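Glycosyl hydrolase family 2, TIM barrel domain protein (Faecalibacterium prausnitzii A2-165, PDB 6ED2) is a gut bacterial beta-glucuronidase of glycosyl hydrolase family 2, which probably cleaves glucuronic acid from conjugates such as drug glucuronides. Local coordinates at residues W436-P442 with P469-L475; F453-F457 with R487-F491. All blocks are in the same frame, centred on the assembly; numbering follows the deposited sequence.

Interaction 1 joins the two strands of a beta-alpha-beta unit of the TIM barrel, 433-440 and 470-474; interaction 2 packs the helix of that unit, 449-463, against the loop that follows it and leads into strand 492-495. The two centres lie about 9 Å apart. Arg470 and Thr471 tie the contacts together: Arg470 NH1 bonds Phe457 O at 2.7 Å, and Thr471 OG1 bonds Phe491 O, also at 2.7 Å. At the C-terminal end of the strands, the side chain of Glu441 is about 3 Å from a glycerol, probably from the crystallisation liquor, and that of Asn440 is about 7 Å from a magnesium ion, too far to coordinate it.

Interaction 1: W436-P442 with P469-L475; sequences WSLLNEP and PRTYTVL
Two neighbouring parallel strands of the TIM barrel meet here, joined through helix 449-463 as a beta-alpha-beta unit, with Trp436-Asn440 lying against Arg470-Val474. At the N-terminal end of the pair the ladder is regular: Trp436 N bonds Pro469 O, Thr471 N bonds Trp436 O at 2.9 Å, and Leu438 N bonds Thr471 O at 2.8 Å. A beta bulge then shifts the register by one residue, and Asn440 pairs with Thr473. Beyond it lies the Asn-Glu-Pro sequence, at the strand end where TIM-barrel glycosidases of this clan have their active site. Asn440 ND2 and Glu441 OE2 both hydrogen-bond a glycerol that probably came from the crystallisation liquor, consistent with a pocket here. With its CG turned anti to the backbone N (chi1 -177°), Asn440 brings OD1 to Thr473 OG1 at 2.6 Å; the hydroxyl donates from well above the carbonyl plane, and Arg353 is a second donor to the same oxygen. Amide and hydroxyl suit this place because one can accept what the other gives. A leucine in place of Asn440 would probably leave the Thr473 hydroxyl and the Arg353 guanidinium without this shared acceptor. Glu441 N bonds Thr473 O at 2.9 Å, with only a weak bond to OG1. The aliphatic part of Glu441 crosses Leu475 at about a right angle, CB to CG 3.7 Å, while OE2 also accepts a hydrogen bond from Asn495 ND2. On the helix-facing side, the compact Pro442 ring fits against the edge of the Tyr472 ring, near its plane, with CD 3.6 Å from CD1.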
# COMPACT_ATOMS: atom_id res chain seq x y z
N TRP A 436 1.29 -31.31 24.15
CA TRP A 436 2.54 -30.65 24.51
C TRP A 436 3.50 -30.71 23.34
O TRP A 436 3.74 -31.78 22.79
CB TRP A 436 3.21 -31.31 25.73
CG TRP A 436 2.27 -31.59 26.87
CD1 TRP A 436 1.82 -32.81 27.29
CD2 TRP A 436 1.65 -30.61 27.72
NE1 TRP A 436 0.98 -32.65 28.37
CE2 TRP A 436 0.86 -31.31 28.65
CE3 TRP A 436 1.71 -29.22 27.79
CZ2 TRP A 436 0.12 -30.66 29.64
CZ3 TRP A 436 0.97 -28.57 28.79
CH2 TRP A 436 0.19 -29.29 29.68
N SER A 437 4.06 -29.57 22.96
CA SER A 437 5.11 -29.54 21.95
C SER A 437 6.42 -29.22 22.65
O SER A 437 6.53 -28.17 23.30
CB SER A 437 4.79 -28.52 20.86
OG SER A 437 5.93 -28.32 20.04
N LEU A 438 7.40 -30.11 22.54
CA LEU A 438 8.57 -30.05 23.42
C LEU A 438 9.76 -29.32 22.81
O LEU A 438 10.66 -28.92 23.55
CB LEU A 438 8.99 -31.47 23.81
CG LEU A 438 8.32 -32.16 25.01
CD1 LEU A 438 6.84 -31.96 25.07
CD2 LEU A 438 8.62 -33.65 25.01
N LEU A 439 9.78 -29.16 21.48
CA LEU A 439 10.84 -28.46 20.77
C LEU A 439 10.26 -27.94 19.47
O LEU A 439 9.32 -28.53 18.92
CB LEU A 439 12.06 -29.34 20.46
CG LEU A 439 12.72 -30.25 21.51
CD1 LEU A 439 12.12 -31.63 21.45
CD2 LEU A 439 14.23 -30.32 21.29
N ASN A 440 10.79 -26.81 18.99
CA ASN A 440 10.43 -26.30 17.66
C ASN A 440 11.67 -26.35 16.78
O ASN A 440 12.64 -25.62 17.02
CB ASN A 440 9.86 -24.88 17.69
CG ASN A 440 9.44 -24.40 16.29
OD1 ASN A 440 8.39 -24.81 15.77
ND2 ASN A 440 10.26 -23.56 15.68
N GLU A 441 11.62 -27.19 15.76
CA GLU A 441 12.67 -27.29 14.76
C GLU A 441 14.07 -27.51 15.36
O GLU A 441 15.00 -26.76 15.06
CB GLU A 441 12.67 -26.06 13.87
CG GLU A 441 11.43 -25.91 13.03
CD GLU A 441 11.52 -24.75 12.06
OE1 GLU A 441 12.40 -23.89 12.23
OE2 GLU A 441 10.70 -24.70 11.11
N PRO A 442 14.24 -28.52 16.20
CA PRO A 442 15.59 -28.86 16.66
C PRO A 442 16.33 -29.58 15.54
O PRO A 442 15.72 -30.16 14.64
CB PRO A 442 15.34 -29.79 17.85
CG PRO A 442 14.07 -30.48 17.49
CD PRO A 442 13.24 -29.50 16.68
N PRO A 469 -1.01 -36.20 24.51
CA PRO A 469 0.02 -36.56 23.52
C PRO A 469 1.15 -35.54 23.43
O PRO A 469 0.94 -34.34 23.67
CB PRO A 469 -0.76 -36.64 22.20
CG PRO A 469 -2.04 -35.89 22.46
CD PRO A 469 -2.35 -36.09 23.91
N ARG A 470 2.35 -36.03 23.11
CA ARG A 470 3.55 -35.21 23.02
C ARG A 470 4.06 -35.17 21.59
O ARG A 470 3.99 -36.17 20.86
CB ARG A 470 4.67 -35.72 23.93
CG ARG A 470 4.26 -35.96 25.38
CD ARG A 470 5.11 -37.09 25.99
NE ARG A 470 4.85 -38.34 25.27
CZ ARG A 470 5.56 -39.45 25.41
NH1 ARG A 470 6.59 -39.48 26.24
NH2 ARG A 470 5.24 -40.54 24.72
N THR A 471 4.58 -34.01 21.18
CA THR A 471 5.08 -33.80 19.83
C THR A 471 6.24 -32.82 19.88
O THR A 471 6.61 -32.32 20.95
CB THR A 471 3.96 -33.29 18.88
OG1 THR A 471 4.37 -33.44 17.51
CG2 THR A 471 3.66 -31.80 19.14
N TYR A 472 6.83 -32.57 18.72
CA TYR A 472 7.79 -31.50 18.51
C TYR A 472 7.78 -31.24 17.02
O TYR A 472 7.40 -32.11 16.25
CB TYR A 472 9.19 -31.87 18.99
CG TYR A 472 9.97 -32.75 18.02
CD1 TYR A 472 10.92 -32.20 17.14
CD2 TYR A 472 9.78 -34.13 18.00
CE1 TYR A 472 11.64 -33.00 16.26
CE2 TYR A 472 10.49 -34.95 17.12
CZ TYR A 472 11.43 -34.38 16.27
OH TYR A 472 12.13 -35.20 15.41
N THR A 473 8.16 -30.04 16.60
CA THR A 473 8.00 -29.73 15.19
C THR A 473 9.29 -30.02 14.44
O THR A 473 10.39 -29.70 14.91
CB THR A 473 7.56 -28.28 14.97
OG1 THR A 473 8.61 -27.40 15.38
CG2 THR A 473 6.29 -27.99 15.77
N VAL A 474 9.15 -30.62 13.27
CA VAL A 474 10.27 -31.20 12.53
C VAL A 474 10.77 -30.19 11.50
O VAL A 474 10.00 -29.72 10.67
CB VAL A 474 9.87 -32.53 11.87
CG1 VAL A 474 11.06 -33.12 11.12
CG2 VAL A 474 9.34 -33.49 12.93
N LEU A 475 12.06 -29.89 11.57
CA LEU A 475 12.77 -29.07 10.59
C LEU A 475 12.69 -29.69 9.20
O LEU A 475 12.55 -30.91 9.04
CB LEU A 475 14.24 -28.96 10.99
CG LEU A 475 14.83 -27.63 11.37
CD1 LEU A 475 16.33 -27.76 11.34
CD2 LEU A 475 14.35 -26.56 10.41
O HOH W 1 13.63 -31.13 13.59

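Interaction 2: F453-F457 with R487-F491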
# COMPACT_ATOMS: atom_id res chain seq x y z
N PHE A 453 16.40 -36.12 23.71
CA PHE A 453 14.95 -36.24 23.62
C PHE A 453 14.38 -37.20 24.66
O PHE A 453 13.29 -36.96 25.20
CB PHE A 453 14.53 -36.72 22.23
CG PHE A 453 14.50 -35.65 21.17
CD1 PHE A 453 13.51 -35.65 20.19
CD2 PHE A 453 15.47 -34.66 21.13
CE1 PHE A 453 13.50 -34.68 19.20
CE2 PHE A 453 15.47 -33.70 20.13
CZ PHE A 453 14.49 -33.70 19.17
N LYS A 454 15.08 -38.32 24.92
CA LYS A 454 14.49 -39.39 25.72
C LYS A 454 14.07 -38.90 27.10
O LYS A 454 12.89 -39.06 27.46
CB LYS A 454 15.45 -40.58 25.82
CG LYS A 454 14.92 -41.76 26.65
CD LYS A 454 15.91 -42.95 26.57
CE LYS A 454 15.46 -44.14 27.40
NZ LYS A 454 16.34 -44.21 28.60
N PRO A 455 14.93 -38.27 27.90
CA PRO A 455 14.46 -37.78 29.21
C PRO A 455 13.41 -36.69 29.10
O PRO A 455 12.55 -36.60 29.98
CB PRO A 455 15.74 -37.26 29.87
CG PRO A 455 16.64 -36.91 28.73
CD PRO A 455 16.36 -37.94 27.69
N LEU A 456 13.41 -35.88 28.03
CA LEU A 456 12.40 -34.82 27.91
C LEU A 456 11.02 -35.40 27.70
O LEU A 456 10.05 -34.98 28.35
CB LEU A 456 12.73 -33.89 26.76
CG LEU A 456 13.58 -32.70 27.14
CD1 LEU A 456 13.93 -31.98 25.87
CD2 LEU A 456 12.86 -31.78 28.11
N PHE A 457 10.90 -36.35 26.78
CA PHE A 457 9.59 -36.95 26.53
C PHE A 457 9.15 -37.79 27.71
O PHE A 457 7.94 -37.91 27.96
CB PHE A 457 9.64 -37.77 25.24
CG PHE A 457 9.55 -36.93 24.00
CD1 PHE A 457 8.35 -36.78 23.34
CD2 PHE A 457 10.67 -36.26 23.53
CE1 PHE A 457 8.25 -35.99 22.20
CE2 PHE A 457 10.60 -35.46 22.41
CZ PHE A 457 9.37 -35.32 21.74
N ARG A 487 10.90 -40.68 16.31
CA ARG A 487 10.32 -41.87 16.94
C ARG A 487 9.80 -41.60 18.35
O ARG A 487 8.96 -42.37 18.84
CB ARG A 487 11.34 -43.02 16.96
CG ARG A 487 12.53 -42.85 17.90
CD ARG A 487 13.36 -44.16 17.98
NE ARG A 487 14.65 -43.98 18.66
CZ ARG A 487 14.85 -44.21 19.96
NH1 ARG A 487 13.84 -44.63 20.72
NH2 ARG A 487 16.04 -44.02 20.50
N PHE A 488 10.23 -40.50 18.99
CA PHE A 488 9.75 -40.18 20.34
C PHE A 488 8.36 -39.55 20.35
O PHE A 488 7.70 -39.56 21.39
CB PHE A 488 10.72 -39.24 21.04
CG PHE A 488 12.04 -39.85 21.31
CD1 PHE A 488 12.24 -40.64 22.43
CD2 PHE A 488 13.10 -39.65 20.43
CE1 PHE A 488 13.47 -41.20 22.68
CE2 PHE A 488 14.33 -40.20 20.67
CZ PHE A 488 14.52 -40.99 21.80
N ALA A 489 7.90 -39.02 19.22
CA ALA A 489 6.67 -38.24 19.18
C ALA A 489 5.43 -39.14 19.14
O ALA A 489 5.41 -40.15 18.43
CB ALA A 489 6.68 -37.32 17.96
N ASP A 490 4.40 -38.76 19.90
CA ASP A 490 3.11 -39.46 19.84
C ASP A 490 2.34 -39.11 18.57
O ASP A 490 1.47 -39.87 18.13
CB ASP A 490 2.25 -39.14 21.06
CG ASP A 490 2.94 -39.46 22.38
OD1 ASP A 490 3.56 -40.55 22.51
OD2 ASP A 490 2.86 -38.63 23.31
N PHE A 491 2.60 -37.94 18.02
CA PHE A 491 2.11 -37.59 16.70
C PHE A 491 3.18 -36.68 16.12
O PHE A 491 3.89 -36.00 16.86
CB PHE A 491 0.71 -36.94 16.73
CG PHE A 491 0.64 -35.61 17.46
CD1 PHE A 491 0.80 -34.41 16.77
CD2 PHE A 491 0.40 -35.56 18.82
CE1 PHE A 491 0.73 -33.19 17.43
CE2 PHE A 491 0.33 -34.33 19.50
CZ PHE A 491 0.49 -33.15 18.79
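Phe488, on the short 3-10 turn in the TIM-barrel loop between strands 470-474 and 492-495, packs its side chain against Phe453 and Phe457 of helix 449-463. These two lie one helical turn apart, so both point from the same side of the helix and a single aromatic residue can reach them. The contact is apolar and built on CH-pi packing. Phe488 uses CB and ring separately. Its CB sits almost exactly over the centre of the Phe457 ring, 3.8 Å from the centroid and 8° off the normal; Leu438 CD2 of the barrel strand lies on the opposite face, leaving that flat ring as a filler between strand and loop. With CG beside its own backbone N (chi1 -66°), the Phe488 ring reaches past Phe457 to the preceding turn, where Phe453 CB stands over its face, 4.0 Å from the centroid. The Phe488 and Phe457 rings themselves are tilted by 29° and slid so far apart that they barely overlap. Lys454 adds its CA at the Phe488 ring, 3.7 Å from CE1, while its long chain leads outward, as suits a charged residue at the surface. On the side away from Phe453 CB, the Arg487 guanidinium lies beyond the CZ end of the Phe488 ring, with Phe488 CZ 3.5 Å above the guanidinium plane. Phe453 turns its own ring inward to meet Tyr472 edge-to-face, joining the helix to the barrel wall. Its carbonyl accepts the helical bond from Phe457 N at 2.9 Å, and Phe453 O also lies at the edge of the Phe457 ring, in its plane.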